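Local coordinates for protein cytolethal distending toxin subunit B (Escherichia coli, PDB 2F1N) that nicks DNA as the endonuclease subunit of a tripartite bacterial toxin, very probably causing the DNA damage that arrests intoxicated cells in G2/M, at residues 98-103 / 130-135; 121-126 / 142-147; 12-17 / 234-239. All coordinates share one frame; numbering follows the deposited sequence.

Contact 1. Residues 98-103 / 130-135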
loop_
_atom_site.group_PDB
_atom_site.type_symbol
_atom_site.label_atom_id
_atom_site.label_comp_id
_atom_site.label_asym_id
_atom_site.label_seq_id
_atom_site.Cartn_x
_atom_site.Cartn_y
_atom_site.Cartn_z
ATOM N N SER A 98 1.411 11.010 2.427
ATOM C CA SER A 98 0.916 11.521 3.711
ATOM C C SER A 98 2.073 11.683 4.668
ATOM O O SER A 98 2.642 10.686 5.082
ATOM C CB SER A 98 -0.080 10.580 4.377
ATOM O OG SER A 98 -1.206 10.461 3.550
ATOM N N ALA A 99 2.415 12.924 4.978
ATOM C CA ALA A 99 3.317 13.219 6.075
ATOM C C ALA A 99 2.527 12.936 7.371
ATOM O O ALA A 99 1.569 13.640 7.718
ATOM C CB ALA A 99 3.754 14.661 5.994
ATOM N N VAL A 100 2.888 11.872 8.049
ATOM C CA VAL A 100 2.190 11.457 9.252
ATOM C C VAL A 100 2.724 12.344 10.360
ATOM O O VAL A 100 1.955 13.004 11.054
ATOM C CB VAL A 100 2.427 9.961 9.530
ATOM C CG1 VAL A 100 1.984 9.575 10.943
ATOM C CG2 VAL A 100 1.671 9.119 8.463
ATOM N N ASP A 101 4.045 12.375 10.490
ATOM C CA ASP A 101 4.670 13.352 11.365
ATOM C C ASP A 101 5.157 14.517 10.526
ATOM O O ASP A 101 5.875 14.347 9.528
ATOM C CB ASP A 101 5.822 12.750 12.177
ATOM C CG ASP A 101 5.486 11.382 12.751
ATOM O OD1 ASP A 101 4.494 11.233 13.508
ATOM O OD2 ASP A 101 6.187 10.385 12.502
ATOM N N ALA A 102 4.721 15.699 10.936
ATOM C CA ALA A 102 5.294 16.937 10.450
ATOM C C ALA A 102 6.621 17.230 11.179
ATOM O O ALA A 102 7.207 18.308 11.003
ATOM C CB ALA A 102 4.302 18.070 10.639
ATOM N N LEU A 103 7.084 16.250 11.969
ATOM C CA LEU A 103 8.256 16.392 12.833
ATOM C C LEU A 103 9.447 15.541 12.366
ATOM O O LEU A 103 10.189 15.976 11.466
ATOM C CB LEU A 103 7.882 16.132 14.307
ATOM C CG LEU A 103 7.482 17.405 15.085
ATOM C CD1 LEU A 103 5.987 17.732 14.946
ATOM C CD2 LEU A 103 7.861 17.324 16.559
ATOM N N GLY A 130 -1.275 4.789 16.254
ATOM C CA GLY A 130 -1.313 4.066 14.987
ATOM C C GLY A 130 -1.223 5.052 13.826
ATOM O O GLY A 130 -1.357 6.265 14.030
ATOM N N ARG A 131 -1.030 4.523 12.614
ATOM C CA ARG A 131 -0.986 5.303 11.382
ATOM C C ARG A 131 -2.402 5.301 10.778
ATOM O O ARG A 131 -3.194 4.431 11.101
ATOM C CB ARG A 131 -0.032 4.616 10.383
ATOM C CG ARG A 131 1.345 5.220 10.365
ATOM C CD ARG A 131 2.076 4.906 11.588
ATOM N NE ARG A 131 2.418 3.470 11.742
ATOM C CZ ARG A 131 3.300 3.000 12.654
ATOM N NH1 ARG A 131 3.904 3.833 13.530
ATOM N NH2 ARG A 131 3.578 1.705 12.708
ATOM N N PRO A 132 -2.707 6.280 9.932
ATOM C CA PRO A 132 -3.953 6.267 9.147
ATOM C C PRO A 132 -3.872 5.232 8.051
ATOM O O PRO A 132 -2.836 4.585 7.868
ATOM C CB PRO A 132 -3.998 7.690 8.535
ATOM C CG PRO A 132 -2.543 8.044 8.337
ATOM C CD PRO A 132 -1.826 7.405 9.544
ATOM N N LEU A 133 -4.984 5.057 7.324
ATOM C CA LEU A 133 -5.016 4.296 6.069
ATOM C C LEU A 133 -5.110 5.246 4.890
ATOM O O LEU A 133 -5.961 6.075 4.886
ATOM C CB LEU A 133 -6.251 3.376 6.066
ATOM C CG LEU A 133 -5.985 2.168 6.972
ATOM C CD1 LEU A 133 -7.293 1.451 7.330
ATOM C CD2 LEU A 133 -4.987 1.194 6.337
ATOM N N LEU A 134 -4.228 5.114 3.907
ATOM C CA LEU A 134 -4.290 5.985 2.736
ATOM C C LEU A 134 -4.617 5.065 1.585
ATOM O O LEU A 134 -3.961 4.050 1.433
ATOM C CB LEU A 134 -2.938 6.665 2.537
ATOM C CG LEU A 134 -2.611 7.314 1.172
ATOM C CD1 LEU A 134 -3.534 8.519 0.982
ATOM C CD2 LEU A 134 -1.104 7.717 1.127
ATOM N N GLY A 135 -5.616 5.430 0.779
ATOM C CA GLY A 135 -5.998 4.566 -0.340
ATOM C C GLY A 135 -6.334 5.371 -1.594
ATOM O O GLY A 135 -6.662 6.561 -1.498
#
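V100 lays its CG2 methyl against the ring of P132, the two side chains crossing obliquely, with CG2 4.0 Å from P132 CD. The valine rotamer decides which branch does this. With chi1 at 167°, CG1 stands anti to the backbone N, and CG2, anti to the carbonyl carbon, is the methyl that meets the proline. The same CG2 lies 4.4 Å from R131 CG, a looser touch on the first part of the arginine chain. From there R131 bends back and carries its guanidinium away from the valine: NE donates to H147 O, and NH2 makes a weak bond to A148 O, so the polar end is held by strand 141-147 and what follows it, while only the aliphatic part faces V100. Here the two beta-sheets of the DNase I-like sandwich come together near the end of strand 92-98 and the start of strand 133-138: 98-103 runs off the first, in one sheet, and 130-135 leads into the second, in the other. P132 also rests on L109, and L134 on L111, both from strand 109-113, so P132 and L134 extend the apolar interface between the sheets. Further in, S98 and L134 meet. L134 has CG anti to its own N (chi1 163°) and presents both branches to the serine, CD2 at 3.7 Å from S98 OG and CD1 at 4.0 Å from the same oxygen. This is a hydroxyl against two methyls, a van der Waals contact. The hydroxyl is buried, and its polar partner is P76 O, to which OG makes a weak hydrogen bond. Beyond S98, V100 N hydrogen-bonds to N108 OD1.

Contact 2. Residues 121-126 / 142-147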
loop_
_atom_site.group_PDB
_atom_site.type_symbol
_atom_site.label_atom_id
_atom_site.label_comp_id
_atom_site.label_asym_id
_atom_site.label_seq_id
_atom_site.Cartn_x
_atom_site.Cartn_y
_atom_site.Cartn_z
ATOM N N PHE A 121 -8.869 8.051 -0.709
ATOM C CA PHE A 121 -9.455 7.702 0.614
ATOM C C PHE A 121 -8.427 7.943 1.745
ATOM O O PHE A 121 -7.282 7.539 1.630
ATOM C CB PHE A 121 -9.900 6.253 0.696
ATOM C CG PHE A 121 -10.868 5.862 -0.376
ATOM C CD1 PHE A 121 -12.031 6.575 -0.582
ATOM C CD2 PHE A 121 -10.569 4.808 -1.230
ATOM C CE1 PHE A 121 -12.935 6.204 -1.615
ATOM C CE2 PHE A 121 -11.456 4.466 -2.266
ATOM C CZ PHE A 121 -12.629 5.152 -2.432
ATOM N N VAL A 122 -8.869 8.587 2.822
ATOM C CA VAL A 122 -8.035 8.793 3.982
ATOM C C VAL A 122 -8.868 8.381 5.187
ATOM O O VAL A 122 -9.871 9.041 5.512
ATOM C CB VAL A 122 -7.689 10.266 4.179
ATOM C CG1 VAL A 122 -6.580 10.312 5.221
ATOM C CG2 VAL A 122 -7.237 10.910 2.850
ATOM N N LEU A 123 -8.481 7.280 5.818
ATOM C CA LEU A 123 -9.190 6.760 6.979
ATOM C C LEU A 123 -8.317 6.951 8.249
ATOM O O LEU A 123 -7.083 6.837 8.217
ATOM C CB LEU A 123 -9.588 5.285 6.772
ATOM C CG LEU A 123 -10.174 4.938 5.364
ATOM C CD1 LEU A 123 -10.595 3.503 5.288
ATOM C CD2 LEU A 123 -11.348 5.832 4.936
ATOM N N SER A 124 -8.989 7.256 9.355
ATOM C CA SER A 124 -8.322 7.592 10.605
ATOM C C SER A 124 -7.642 6.385 11.231
ATOM O O SER A 124 -8.035 5.237 11.017
ATOM C CB SER A 124 -9.356 8.215 11.570
ATOM O OG SER A 124 -9.813 9.422 10.958
ATOM N N PRO A 125 -6.583 6.637 12.006
ATOM C CA PRO A 125 -5.943 5.568 12.764
ATOM C C PRO A 125 -6.966 4.893 13.647
ATOM O O PRO A 125 -7.897 5.560 14.121
ATOM C CB PRO A 125 -4.953 6.326 13.674
ATOM C CG PRO A 125 -4.640 7.587 12.903
ATOM C CD PRO A 125 -5.930 7.950 12.189
ATOM N N VAL A 126 -6.778 3.615 13.876
ATOM C CA VAL A 126 -7.725 2.831 14.684
ATOM C C VAL A 126 -7.264 2.662 16.113
ATOM O O VAL A 126 -7.987 2.084 16.938
ATOM C CB VAL A 126 -8.001 1.453 14.054
ATOM C CG1 VAL A 126 -9.090 0.749 14.818
ATOM C CG2 VAL A 126 -8.430 1.638 12.572
ATOM N N ALA A 142 -9.794 -0.550 -5.353
ATOM C CA ALA A 142 -9.210 0.391 -4.418
ATOM C C ALA A 142 -7.954 -0.243 -3.833
ATOM O O ALA A 142 -7.921 -1.441 -3.510
ATOM C CB ALA A 142 -10.235 0.713 -3.315
ATOM N N PHE A 143 -6.920 0.592 -3.605
ATOM C CA PHE A 143 -5.677 0.061 -3.080
ATOM C C PHE A 143 -5.242 0.951 -1.921
ATOM O O PHE A 143 -5.297 2.166 -2.061
ATOM C CB PHE A 143 -4.619 0.150 -4.179
ATOM C CG PHE A 143 -4.975 -0.657 -5.396
ATOM C CD1 PHE A 143 -4.634 -2.011 -5.462
ATOM C CD2 PHE A 143 -5.676 -0.070 -6.441
ATOM C CE1 PHE A 143 -4.981 -2.787 -6.600
ATOM C CE2 PHE A 143 -6.029 -0.835 -7.587
ATOM C CZ PHE A 143 -5.661 -2.169 -7.641
ATOM N N PHE A 144 -4.886 0.317 -0.788
ATOM C CA PHE A 144 -4.453 1.035 0.423
ATOM C C PHE A 144 -3.032 0.684 0.773
ATOM O O PHE A 144 -2.559 -0.422 0.499
ATOM C CB PHE A 144 -5.327 0.680 1.634
ATOM C CG PHE A 144 -6.744 1.227 1.541
ATOM C CD1 PHE A 144 -7.664 0.646 0.689
ATOM C CD2 PHE A 144 -7.083 2.399 2.204
ATOM C CE1 PHE A 144 -9.002 1.173 0.576
ATOM C CE2 PHE A 144 -8.370 2.937 2.116
ATOM C CZ PHE A 144 -9.328 2.345 1.279
ATOM N N THR A 145 -2.337 1.671 1.347
ATOM C CA THR A 145 -1.106 1.367 2.079
ATOM C C THR A 145 -1.315 1.412 3.614
ATOM O O THR A 145 -2.012 2.283 4.117
ATOM C CB THR A 145 0.027 2.308 1.610
ATOM O OG1 THR A 145 1.243 1.996 2.350
ATOM C CG2 THR A 145 -0.292 3.822 1.931
ATOM N N ALA A 146 -0.760 0.425 4.327
ATOM C CA ALA A 146 -0.981 0.299 5.782
ATOM C C ALA A 146 0.325 0.037 6.499
ATOM O O ALA A 146 1.242 -0.623 5.955
ATOM C CB ALA A 146 -1.925 -0.818 6.118
ATOM N N HIS A 147 0.422 0.599 7.709
ATOM C CA HIS A 147 1.597 0.309 8.517
ATOM C C HIS A 147 1.160 0.134 9.965
ATOM O O HIS A 147 1.050 1.105 10.722
ATOM C CB HIS A 147 2.623 1.423 8.396
ATOM C CG HIS A 147 3.883 1.132 9.160
ATOM N ND1 HIS A 147 4.820 2.111 9.421
ATOM C CD2 HIS A 147 4.345 -0.016 9.727
ATOM C CE1 HIS A 147 5.814 1.578 10.122
ATOM N NE2 HIS A 147 5.552 0.288 10.327
#
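F121 and F144 bring their rings together nearly parallel, planes at 13°, but slid so far apart that the centroids are 6.0 Å from each other and the rings barely overlap. The touching atoms are F121 CD2 and F144 CZ, at 3.7 Å, and the far end of the F144 ring also reaches back, with F144 CE2 3.9 Å from F121 CB. As whole side chains, they cross at about a right angle. L123 approaches F144 in the same crossed fashion, its CD1 methyl 3.9 Å from F144 CE2. A142 CB sits at the edge of the F121 ring, near its plane, 4.1 Å from F121 CE2. Strands 119-123 and 141-147 are not direct neighbours: 133-138 runs between them, antiparallel to each, so segments 121-123 and 142-147 run the same general way, 38° apart. The side chains meet over G135 of the middle strand, a glycine with no side chain to intervene, on the sheet face covered by helix 156-168, where F166 and F167 meet F121 edge-to-face. All four residues are buried and apolar, so the contact is held by dispersion and by exclusion of water, with little ring overlap to contribute stacking.

Contact 3. Residues 12-17 / 234-239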
loop_
_atom_site.group_PDB
_atom_site.type_symbol
_atom_site.label_atom_id
_atom_site.label_comp_id
_atom_site.label_asym_id
_atom_site.label_seq_id
_atom_site.Cartn_x
_atom_site.Cartn_y
_atom_site.Cartn_z
ATOM N N ASP A 12 -11.292 -8.434 -11.085
ATOM C CA ASP A 12 -10.672 -7.126 -11.284
ATOM C C ASP A 12 -9.166 -7.085 -11.046
ATOM O O ASP A 12 -8.373 -6.745 -11.937
ATOM C CB ASP A 12 -11.312 -6.124 -10.317
ATOM C CG ASP A 12 -12.507 -5.402 -10.909
ATOM O OD1 ASP A 12 -12.653 -5.352 -12.149
ATOM O OD2 ASP A 12 -13.361 -4.852 -10.190
ATOM N N LEU A 13 -8.801 -7.419 -9.812
ATOM C CA LEU A 13 -7.469 -7.174 -9.297
ATOM C C LEU A 13 -6.367 -7.812 -10.166
ATOM O O LEU A 13 -5.250 -7.281 -10.266
ATOM C CB LEU A 13 -7.407 -7.568 -7.811
ATOM C CG LEU A 13 -8.349 -6.789 -6.868
ATOM C CD1 LEU A 13 -8.391 -7.395 -5.481
ATOM C CD2 LEU A 13 -7.954 -5.308 -6.758
ATOM N N THR A 14 -6.707 -8.894 -10.869
ATOM C CA THR A 14 -5.724 -9.603 -11.697
ATOM C C THR A 14 -5.177 -8.844 -12.907
ATOM O O THR A 14 -4.256 -9.322 -13.549
ATOM C CB THR A 14 -6.219 -11.029 -12.122
ATOM O OG1 THR A 14 -7.316 -10.916 -13.033
ATOM C CG2 THR A 14 -6.803 -11.767 -10.929
ATOM N N ASP A 15 -5.736 -7.679 -13.222
ATOM C CA ASP A 15 -5.234 -6.866 -14.332
ATOM C C ASP A 15 -3.975 -6.093 -13.901
ATOM O O ASP A 15 -3.186 -5.656 -14.754
ATOM C CB ASP A 15 -6.298 -5.853 -14.792
ATOM C CG ASP A 15 -7.282 -6.433 -15.819
ATOM O OD1 ASP A 15 -7.459 -7.671 -15.902
ATOM O OD2 ASP A 15 -7.939 -5.699 -16.580
ATOM N N PHE A 16 -3.823 -5.926 -12.582
ATOM C CA PHE A 16 -2.761 -5.094 -11.986
ATOM C C PHE A 16 -1.575 -5.916 -11.442
ATOM O O PHE A 16 -1.785 -6.979 -10.856
ATOM C CB PHE A 16 -3.319 -4.311 -10.797
ATOM C CG PHE A 16 -4.394 -3.300 -11.145
ATOM C CD1 PHE A 16 -5.703 -3.704 -11.369
ATOM C CD2 PHE A 16 -4.088 -1.942 -11.218
ATOM C CE1 PHE A 16 -6.697 -2.770 -11.679
ATOM C CE2 PHE A 16 -5.067 -0.991 -11.524
ATOM C CZ PHE A 16 -6.375 -1.404 -11.761
ATOM N N ARG A 17 -0.348 -5.403 -11.608
ATOM C CA ARG A 17 0.807 -5.850 -10.808
ATOM C C ARG A 17 0.962 -4.780 -9.737
ATOM O O ARG A 17 1.059 -3.605 -10.061
ATOM C CB ARG A 17 2.086 -5.864 -11.641
ATOM C CG ARG A 17 2.177 -6.976 -12.648
ATOM C CD ARG A 17 3.470 -6.937 -13.458
ATOM N NE ARG A 17 4.672 -6.595 -12.667
ATOM C CZ ARG A 17 5.378 -7.480 -11.970
ATOM N NH1 ARG A 17 5.009 -8.758 -11.974
ATOM N NH2 ARG A 17 6.455 -7.111 -11.282
ATOM N N PRO A 234 -12.751 -15.308 -4.197
ATOM C CA PRO A 234 -11.293 -15.459 -4.154
ATOM C C PRO A 234 -10.651 -15.176 -5.513
ATOM O O PRO A 234 -11.219 -15.533 -6.544
ATOM C CB PRO A 234 -11.110 -16.925 -3.780
ATOM C CG PRO A 234 -12.332 -17.290 -3.066
ATOM C CD PRO A 234 -13.447 -16.482 -3.633
ATOM N N SER A 235 -9.502 -14.507 -5.495
ATOM C CA SER A 235 -8.792 -14.113 -6.714
ATOM C C SER A 235 -7.562 -15.004 -6.890
ATOM O O SER A 235 -6.945 -15.424 -5.905
ATOM C CB SER A 235 -8.352 -12.647 -6.630
ATOM O OG SER A 235 -9.366 -11.768 -7.088
ATOM N N PRO A 236 -7.207 -15.343 -8.123
ATOM C CA PRO A 236 -5.981 -16.127 -8.337
ATOM C C PRO A 236 -4.746 -15.231 -8.266
ATOM O O PRO A 236 -4.039 -15.059 -9.279
ATOM C CB PRO A 236 -6.166 -16.689 -9.751
ATOM C CG PRO A 236 -7.069 -15.728 -10.419
ATOM C CD PRO A 236 -7.964 -15.124 -9.366
ATOM N N LEU A 237 -4.492 -14.652 -7.095
ATOM C CA LEU A 237 -3.306 -13.813 -6.909
ATOM C C LEU A 237 -2.284 -14.499 -6.069
ATOM O O LEU A 237 -2.628 -15.292 -5.189
ATOM C CB LEU A 237 -3.662 -12.463 -6.264
ATOM C CG LEU A 237 -4.615 -11.572 -7.047
ATOM C CD1 LEU A 237 -5.142 -10.456 -6.114
ATOM C CD2 LEU A 237 -3.893 -10.985 -8.275
ATOM N N GLN A 238 -1.010 -14.186 -6.325
ATOM C CA GLN A 238 0.066 -14.719 -5.492
ATOM C C GLN A 238 1.063 -13.625 -5.146
ATOM O O GLN A 238 1.238 -12.658 -5.880
ATOM C CB GLN A 238 0.778 -15.926 -6.154
ATOM C CG GLN A 238 -0.188 -17.119 -6.370
ATOM C CD GLN A 238 0.081 -18.349 -5.484
ATOM O OE1 GLN A 238 -0.745 -18.702 -4.617
ATOM N NE2 GLN A 238 1.206 -19.029 -5.735
ATOM N N ALA A 239 1.659 -13.750 -3.988
ATOM C CA ALA A 239 2.697 -12.784 -3.550
ATOM C C ALA A 239 4.092 -13.394 -3.639
ATOM O O ALA A 239 4.267 -14.590 -3.376
ATOM C CB ALA A 239 2.426 -12.393 -2.098
#
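The short 3-10 turn at 13-15 packs against the chain where it enters strand 237-241, T14 and L237 coming closest with their CA atoms 6.8 Å apart. Both backbones are bent here. D15 N bonds to D12 O and F16 N to L13 O at 3.0 Å, while on the other side P236 is the centre of an inverse gamma turn, closed by a weak bond from L237 N to S235 O. T14 does much of the touching through its methyl. Its chi1 of 68° tucks OG1 between the backbone N and carbonyl carbon and leaves CG2 anti to that carbon, directed at the proline: CG2 is 3.9 Å from P236 CD and 4.0 Å from P236 CG, so it rests on that part of the ring, the side chains crossing at about a right angle. The same methyl is 4.0 Å from L237 CD2. In the DNase I-like fold, 237-241 is an edge strand of one sheet, and 257-261 separates it from strand 18-25, which the 3-10 turn precedes; the contact thus spans the end of the intervening strand, where T14 and P236 also lean on R261. L237 points toward the turn and spreads its two methyls between successive residues of it: CD2 goes to T14, and CD1 lies 4.0 Å from L13 CB. L13 continues toward the second sheet, touching D141 and F143 of strand 141-147, and L237 does likewise with I208. D12 stays out of this apolar group, its OD2 accepting from both N140 ND2 and N179 ND2.

In the fold
Contacts 1 and 2 interlock along the chain, their segments alternating in the order 98-103, 121-126, 130-135, 142-147. Contact 2 spans strands 119-123 and 141-147 of the six-stranded sheet, and contact 1 brings in 133-138, which lies between them; their centres are 9 Å apart, and backbone bonds such as G135 O to F121 N join them directly. Contact 3 encloses both in sequence, bringing the N-terminal region against residues 234-239. It lies about 27 Å from contact 1, centre to centre, on the opposite side of the chain's centre. Contact 1 thus joins the two sheets of the nuclease sandwich, contact 2 lies within one, facing the helix layer, and contact 3 reaches that second sheet through F16 and L13 on F143.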